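Local coordinates for tailspike protein (PDB 6E1R) that probably recognises and hydrolyses the capsular polysaccharide of its Acinetobacter baumannii host as the trimeric tailspike of the phage, at residues Y189-S203 and I213-S227. Sequence-based numbering, arbitrary orientation.
Sequences YLSQSTFDHCVFDRS and ILCDFQKCDFGTYMS
Phe200 and Phe222 form an offset stack, with centroids 4.4 Å apart and planes at 4°. Five residues earlier on each segment, the planes of Phe195 and Phe217 are again nearly parallel, but the rings are slid further, so they barely overlap. In all four, CG is anti to the carbonyl carbon, which sends the rings the same way, side by side. Phe253 and Phe258 stack on Phe217 and Phe222, continuing both rows.

Parallel pairing holds this register: Phe195 N donates to Asp216 O and Gln218 N to Phe195 O, while strand axes 194-196 and 215-218 diverge by only 5°. On the other face, Thr194 OG1 gives a hydrogen bond to the syn lone pair of Asp216 OD1 (2.8 Å) and is also hydrogen-bonded to His197 NE2 of the second subunit. Outside this pair of segments, Lys219 NZ forms a salt bridge with Asp216 OD2 of the third subunit, tying the rung into the trimer.

Arg202 can be followed outward. Its CB packs on CG of Met226, which is a selenomethionine (3.7 Å), and CG lies near Gly223 CA. CD touches Met226 CE (3.5 Å). The bend at chi3 (-44°) then sets NE on Gly223 O (2.8 Å), tilted from the guanidinium plane; CZ lies near Gly223 O and Met226 CB, whereas NH2 reaches Thr224 O in that plane (3.2 Å). NH1 lies beside SE, which sits over one guanidinium face. Nearby, Asp201 OD1 closes an Asx turn with Ser203 N and also accepts Ser227 N.

In-register parallel rungs with like residues stacked along the interior characterise the right-handed beta-helix of trimeric phage tailspikes.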
loop_
_atom_site.group_PDB
_atom_site.type_symbol
_atom_site.label_atom_id
_atom_site.label_comp_id
_atom_site.label_asym_id
_atom_site.label_seq_id
_atom_site.Cartn_x
_atom_site.Cartn_y
_atom_site.Cartn_z
ATOM N N TYR A 189 -1.780 -19.707 -20.906
ATOM C CA TYR A 189 -1.775 -18.467 -20.139
ATOM C C TYR A 189 -3.126 -17.770 -20.244
ATOM O O TYR A 189 -3.576 -17.439 -21.347
ATOM C CB TYR A 189 -0.664 -17.540 -20.630
ATOM C CG TYR A 189 0.538 -17.458 -19.718
ATOM C CD1 TYR A 189 0.471 -17.886 -18.397
ATOM C CD2 TYR A 189 1.741 -16.941 -20.177
ATOM C CE1 TYR A 189 1.573 -17.801 -17.563
ATOM C CE2 TYR A 189 2.845 -16.854 -19.354
ATOM C CZ TYR A 189 2.757 -17.285 -18.049
ATOM O OH TYR A 189 3.858 -17.196 -17.233
ATOM N N LEU A 190 -3.770 -17.546 -19.099
ATOM C CA LEU A 190 -4.903 -16.626 -19.011
ATOM C C LEU A 190 -4.301 -15.261 -18.701
ATOM O O LEU A 190 -4.202 -14.849 -17.545
ATOM C CB LEU A 190 -5.897 -17.076 -17.946
ATOM C CG LEU A 190 -7.375 -16.701 -18.118
ATOM C CD1 LEU A 190 -8.230 -17.401 -17.070
ATOM C CD2 LEU A 190 -7.596 -15.200 -18.060
ATOM N N SER A 191 -3.885 -14.557 -19.749
ATOM C CA SER A 191 -3.011 -13.400 -19.621
ATOM C C SER A 191 -3.755 -12.099 -19.890
ATOM O O SER A 191 -4.625 -12.035 -20.765
ATOM C CB SER A 191 -1.821 -13.521 -20.578
ATOM O OG SER A 191 -1.064 -12.324 -20.605
ATOM N N GLN A 192 -3.392 -11.065 -19.131
ATOM C CA GLN A 192 -3.875 -9.697 -19.318
ATOM C C GLN A 192 -5.403 -9.635 -19.312
ATOM O O GLN A 192 -6.044 -9.146 -20.242
ATOM C CB GLN A 192 -3.294 -9.087 -20.595
ATOM C CG GLN A 192 -1.785 -8.888 -20.535
ATOM C CD GLN A 192 -1.232 -8.178 -21.754
ATOM O OE1 GLN A 192 -1.936 -7.974 -22.741
ATOM N NE2 GLN A 192 0.038 -7.795 -21.689
ATOM N N SER A 193 -5.978 -10.142 -18.227
ATOM C CA SER A 193 -7.420 -10.191 -18.046
ATOM C C SER A 193 -7.829 -9.332 -16.856
ATOM O O SER A 193 -7.005 -8.928 -16.031
ATOM C CB SER A 193 -7.901 -11.633 -17.843
ATOM O OG SER A 193 -9.316 -11.690 -17.780
ATOM N N THR A 194 -9.128 -9.055 -16.780
ATOM C CA THR A 194 -9.706 -8.307 -15.673
ATOM C C THR A 194 -10.996 -8.988 -15.249
ATOM O O THR A 194 -11.839 -9.305 -16.094
ATOM C CB THR A 194 -9.986 -6.848 -16.061
ATOM O OG1 THR A 194 -8.764 -6.207 -16.446
ATOM C CG2 THR A 194 -10.604 -6.093 -14.891
ATOM N N PHE A 195 -11.139 -9.228 -13.950
ATOM C CA PHE A 195 -12.347 -9.815 -13.378
ATOM C C PHE A 195 -13.006 -8.749 -12.508
ATOM O O PHE A 195 -12.565 -8.490 -11.385
ATOM C CB PHE A 195 -12.016 -11.077 -12.588
ATOM C CG PHE A 195 -11.449 -12.183 -13.430
ATOM C CD1 PHE A 195 -10.087 -12.254 -13.680
ATOM C CD2 PHE A 195 -12.278 -13.141 -13.989
ATOM C CE1 PHE A 195 -9.561 -13.268 -14.459
ATOM C CE2 PHE A 195 -11.760 -14.157 -14.772
ATOM C CZ PHE A 195 -10.399 -14.221 -15.008
ATOM N N ASP A 196 -14.058 -8.128 -13.036
ATOM C CA ASP A 196 -14.742 -7.020 -12.376
ATOM C C ASP A 196 -16.025 -7.540 -11.737
ATOM O O ASP A 196 -16.983 -7.876 -12.440
ATOM C CB ASP A 196 -15.038 -5.902 -13.374
ATOM C CG ASP A 196 -15.675 -4.688 -12.724
ATOM O OD1 ASP A 196 -15.735 -4.630 -11.478
ATOM O OD2 ASP A 196 -16.119 -3.786 -13.464
ATOM N N HIS A 197 -16.035 -7.605 -10.403
ATOM C CA HIS A 197 -17.219 -7.992 -9.631
ATOM C C HIS A 197 -17.760 -9.352 -10.063
ATOM O O HIS A 197 -18.971 -9.585 -10.072
ATOM C CB HIS A 197 -18.314 -6.926 -9.717
ATOM C CG HIS A 197 -17.981 -5.653 -9.004
ATOM N ND1 HIS A 197 -17.021 -4.773 -9.454
ATOM C CD2 HIS A 197 -18.485 -5.110 -7.870
ATOM C CE1 HIS A 197 -16.947 -3.745 -8.628
ATOM N NE2 HIS A 197 -17.825 -3.925 -7.659
ATOM N N CYS A 198 -16.861 -10.266 -10.417
ATOM C CA CYS A 198 -17.272 -11.614 -10.776
ATOM C C CYS A 198 -17.429 -12.466 -9.526
ATOM O O CYS A 198 -16.620 -12.391 -8.598
ATOM C CB CYS A 198 -16.267 -12.253 -11.735
ATOM S SG CYS A 198 -16.204 -11.478 -13.371
ATOM N N VAL A 199 -18.480 -13.279 -9.506
ATOM C CA VAL A 199 -18.800 -14.130 -8.369
ATOM C C VAL A 199 -18.537 -15.575 -8.761
ATOM O O VAL A 199 -18.860 -15.997 -9.877
ATOM C CB VAL A 199 -20.261 -13.936 -7.916
ATOM C CG1 VAL A 199 -20.573 -14.814 -6.714
ATOM C CG2 VAL A 199 -20.527 -12.473 -7.600
ATOM N N PHE A 200 -17.938 -16.328 -7.844
ATOM C CA PHE A 200 -17.603 -17.730 -8.061
ATOM C C PHE A 200 -18.346 -18.552 -7.017
ATOM O O PHE A 200 -18.000 -18.520 -5.831
ATOM C CB PHE A 200 -16.093 -17.948 -7.989
ATOM C CG PHE A 200 -15.331 -17.226 -9.066
ATOM C CD1 PHE A 200 -15.023 -15.880 -8.935
ATOM C CD2 PHE A 200 -14.933 -17.890 -10.214
ATOM C CE1 PHE A 200 -14.328 -15.213 -9.929
ATOM C CE2 PHE A 200 -14.237 -17.229 -11.210
ATOM C CZ PHE A 200 -13.934 -15.889 -11.067
ATOM N N ASP A 201 -19.369 -19.277 -7.461
ATOM C CA ASP A 201 -20.216 -20.029 -6.550
ATOM C C ASP A 201 -19.445 -21.189 -5.933
ATOM O O ASP A 201 -18.580 -21.800 -6.567
ATOM C CB ASP A 201 -21.454 -20.542 -7.288
ATOM C CG ASP A 201 -22.549 -21.006 -6.347
ATOM O OD1 ASP A 201 -22.363 -22.048 -5.685
ATOM O OD2 ASP A 201 -23.593 -20.325 -6.266
ATOM N N ARG A 202 -19.774 -21.493 -4.676
ATOM C CA ARG A 202 -19.098 -22.566 -3.957
ATOM C C ARG A 202 -19.424 -23.942 -4.520
ATOM O O ARG A 202 -18.754 -24.915 -4.157
ATOM C CB ARG A 202 -19.471 -22.515 -2.476
ATOM C CG ARG A 202 -18.311 -22.755 -1.527
ATOM C CD ARG A 202 -18.812 -22.916 -0.103
ATOM N NE ARG A 202 -19.831 -21.927 0.237
ATOM C CZ ARG A 202 -20.740 -22.089 1.193
ATOM N NH1 ARG A 202 -20.765 -23.206 1.908
ATOM N NH2 ARG A 202 -21.630 -21.136 1.434
ATOM N N SER A 203 -20.431 -24.045 -5.390
ATOM C CA SER A 203 -20.738 -25.312 -6.040
ATOM C C SER A 203 -19.623 -25.760 -6.973
ATOM O O SER A 203 -19.508 -26.958 -7.255
ATOM C CB SER A 203 -22.053 -25.201 -6.812
ATOM O OG SER A 203 -22.025 -24.107 -7.714
ATOM N N ILE A 213 -1.926 -14.840 -15.261
ATOM C CA ILE A 213 -0.807 -13.903 -15.303
ATOM C C ILE A 213 -1.333 -12.546 -15.752
ATOM O O ILE A 213 -2.163 -12.454 -16.660
ATOM C CB ILE A 213 0.338 -14.412 -16.213
ATOM C CG1 ILE A 213 1.539 -13.464 -16.137
ATOM C CG2 ILE A 213 -0.129 -14.564 -17.645
ATOM C CD1 ILE A 213 2.768 -13.968 -16.864
ATOM N N LEU A 214 -0.853 -11.494 -15.084
ATOM C CA LEU A 214 -1.247 -10.114 -15.375
ATOM C C LEU A 214 -2.763 -9.935 -15.299
ATOM O O LEU A 214 -3.376 -9.294 -16.154
ATOM C CB LEU A 214 -0.710 -9.669 -16.737
ATOM C CG LEU A 214 0.774 -9.288 -16.767
ATOM C CD1 LEU A 214 1.264 -9.138 -18.197
ATOM C CD2 LEU A 214 1.019 -8.010 -15.981
ATOM N N CYS A 215 -3.372 -10.503 -14.259
ATOM C CA CYS A 215 -4.810 -10.425 -14.040
ATOM C C CYS A 215 -5.094 -9.659 -12.757
ATOM O O CYS A 215 -4.468 -9.920 -11.723
ATOM C CB CYS A 215 -5.435 -11.819 -13.961
ATOM S SG CYS A 215 -5.325 -12.773 -15.485
ATOM N N ASP A 216 -6.029 -8.718 -12.824
ATOM C CA ASP A 216 -6.501 -7.997 -11.652
ATOM C C ASP A 216 -7.936 -8.400 -11.340
ATOM O O ASP A 216 -8.735 -8.664 -12.243
ATOM C CB ASP A 216 -6.411 -6.480 -11.855
ATOM C CG ASP A 216 -7.346 -5.981 -12.936
ATOM O OD1 ASP A 216 -7.395 -6.606 -14.015
ATOM O OD2 ASP A 216 -8.035 -4.965 -12.705
ATOM N N PHE A 217 -8.255 -8.444 -10.050
ATOM C CA PHE A 217 -9.568 -8.856 -9.570
ATOM C C PHE A 217 -10.172 -7.710 -8.773
ATOM O O PHE A 217 -9.608 -7.297 -7.753
ATOM C CB PHE A 217 -9.469 -10.117 -8.708
ATOM C CG PHE A 217 -9.003 -11.337 -9.455
ATOM C CD1 PHE A 217 -7.672 -11.484 -9.812
ATOM C CD2 PHE A 217 -9.895 -12.343 -9.785
ATOM C CE1 PHE A 217 -7.242 -12.607 -10.493
ATOM C CE2 PHE A 217 -9.470 -13.468 -10.466
ATOM C CZ PHE A 217 -8.142 -13.600 -10.820
ATOM N N GLN A 218 -11.313 -7.200 -9.230
ATOM C CA GLN A 218 -11.953 -6.035 -8.625
ATOM C C GLN A 218 -13.218 -6.489 -7.903
ATOM O O GLN A 218 -14.261 -6.702 -8.527
ATOM C CB GLN A 218 -12.256 -4.974 -9.678
ATOM C CG GLN A 218 -11.017 -4.434 -10.373
ATOM C CD GLN A 218 -10.106 -3.669 -9.432
ATOM O OE1 GLN A 218 -10.531 -3.213 -8.369
ATOM N NE2 GLN A 218 -8.844 -3.529 -9.817
ATOM N N LYS A 219 -13.111 -6.619 -6.581
ATOM C CA LYS A 219 -14.223 -6.984 -5.704
ATOM C C LYS A 219 -14.926 -8.249 -6.193
ATOM O O LYS A 219 -16.146 -8.295 -6.367
ATOM C CB LYS A 219 -15.210 -5.828 -5.538
ATOM C CG LYS A 219 -16.070 -5.983 -4.292
ATOM C CD LYS A 219 -16.636 -4.667 -3.817
ATOM C CE LYS A 219 -17.277 -4.819 -2.448
ATOM N NZ LYS A 219 -17.571 -3.505 -1.819
ATOM N N CYS A 220 -14.131 -9.284 -6.432
ATOM C CA CYS A 220 -14.689 -10.580 -6.767
ATOM C C CYS A 220 -15.035 -11.333 -5.489
ATOM O O CYS A 220 -14.589 -10.986 -4.392
ATOM C CB CYS A 220 -13.707 -11.388 -7.615
ATOM S SG CYS A 220 -13.378 -10.671 -9.238
ATOM N N ASP A 221 -15.849 -12.371 -5.636
ATOM C CA ASP A 221 -16.278 -13.174 -4.501
ATOM C C ASP A 221 -16.034 -14.642 -4.810
ATOM O O ASP A 221 -16.400 -15.123 -5.887
ATOM C CB ASP A 221 -17.754 -12.929 -4.172
ATOM C CG ASP A 221 -18.183 -13.602 -2.884
ATOM O OD1 ASP A 221 -18.148 -14.848 -2.823
ATOM O OD2 ASP A 221 -18.544 -12.882 -1.929
ATOM N N PHE A 222 -15.425 -15.349 -3.860
ATOM C CA PHE A 222 -15.085 -16.761 -4.012
ATOM C C PHE A 222 -15.706 -17.539 -2.855
ATOM O O PHE A 222 -15.180 -17.529 -1.737
ATOM C CB PHE A 222 -13.573 -16.963 -4.053
ATOM C CG PHE A 222 -12.911 -16.385 -5.272
ATOM C CD1 PHE A 222 -12.560 -15.047 -5.320
ATOM C CD2 PHE A 222 -12.625 -17.187 -6.364
ATOM C CE1 PHE A 222 -11.942 -14.516 -6.437
ATOM C CE2 PHE A 222 -12.008 -16.663 -7.484
ATOM C CZ PHE A 222 -11.666 -15.325 -7.521
ATOM N N GLY A 223 -16.825 -18.204 -3.125
ATOM C CA GLY A 223 -17.380 -19.189 -2.220
ATOM C C GLY A 223 -18.287 -18.677 -1.123
ATOM O O GLY A 223 -18.605 -19.444 -0.207
ATOM N N THR A 224 -18.734 -17.422 -1.186
ATOM C CA THR A 224 -19.668 -16.940 -0.171
ATOM C C THR A 224 -21.038 -17.574 -0.362
ATOM O O THR A 224 -21.646 -18.070 0.595
ATOM C CB THR A 224 -19.772 -15.415 -0.213
ATOM O OG1 THR A 224 -18.473 -14.840 -0.026
ATOM C CG2 THR A 224 -20.699 -14.915 0.885
ATOM N N TYR A 225 -21.537 -17.570 -1.594
ATOM C CA TYR A 225 -22.848 -18.107 -1.918
ATOM C C TYR A 225 -22.700 -19.492 -2.534
ATOM O O TYR A 225 -21.698 -19.802 -3.184
ATOM C CB TYR A 225 -23.595 -17.177 -2.876
ATOM C CG TYR A 225 -23.718 -15.762 -2.362
ATOM C CD1 TYR A 225 -24.766 -15.396 -1.527
ATOM C CD2 TYR A 225 -22.783 -14.794 -2.702
ATOM C CE1 TYR A 225 -24.882 -14.103 -1.050
ATOM C CE2 TYR A 225 -22.889 -13.500 -2.229
ATOM C CZ TYR A 225 -23.941 -13.160 -1.404
ATOM O OH TYR A 225 -24.052 -11.872 -0.931
HETATM N N MSE A 226 -23.710 -20.326 -2.318
HETATM C CA MSE A 226 -23.668 -21.711 -2.774
HETATM C C MSE A 226 -25.023 -22.145 -3.325
HETATM O O MSE A 226 -25.974 -22.337 -2.568
HETATM C CB MSE A 226 -23.241 -22.627 -1.627
HETATM C CG MSE A 226 -22.782 -24.008 -2.058
HETATM SE SE MSE A 226 -22.657 -25.235 -0.546
HETATM C CE MSE A 226 -20.787 -25.733 -0.694
ATOM N N SER A 227 -25.105 -22.301 -4.649
ATOM C CA SER A 227 -26.379 -22.652 -5.272
ATOM C C SER A 227 -26.769 -24.090 -4.952
ATOM O O SER A 227 -27.920 -24.367 -4.594
ATOM C CB SER A 227 -26.302 -22.432 -6.782
ATOM O OG SER A 227 -25.409 -23.351 -7.386
#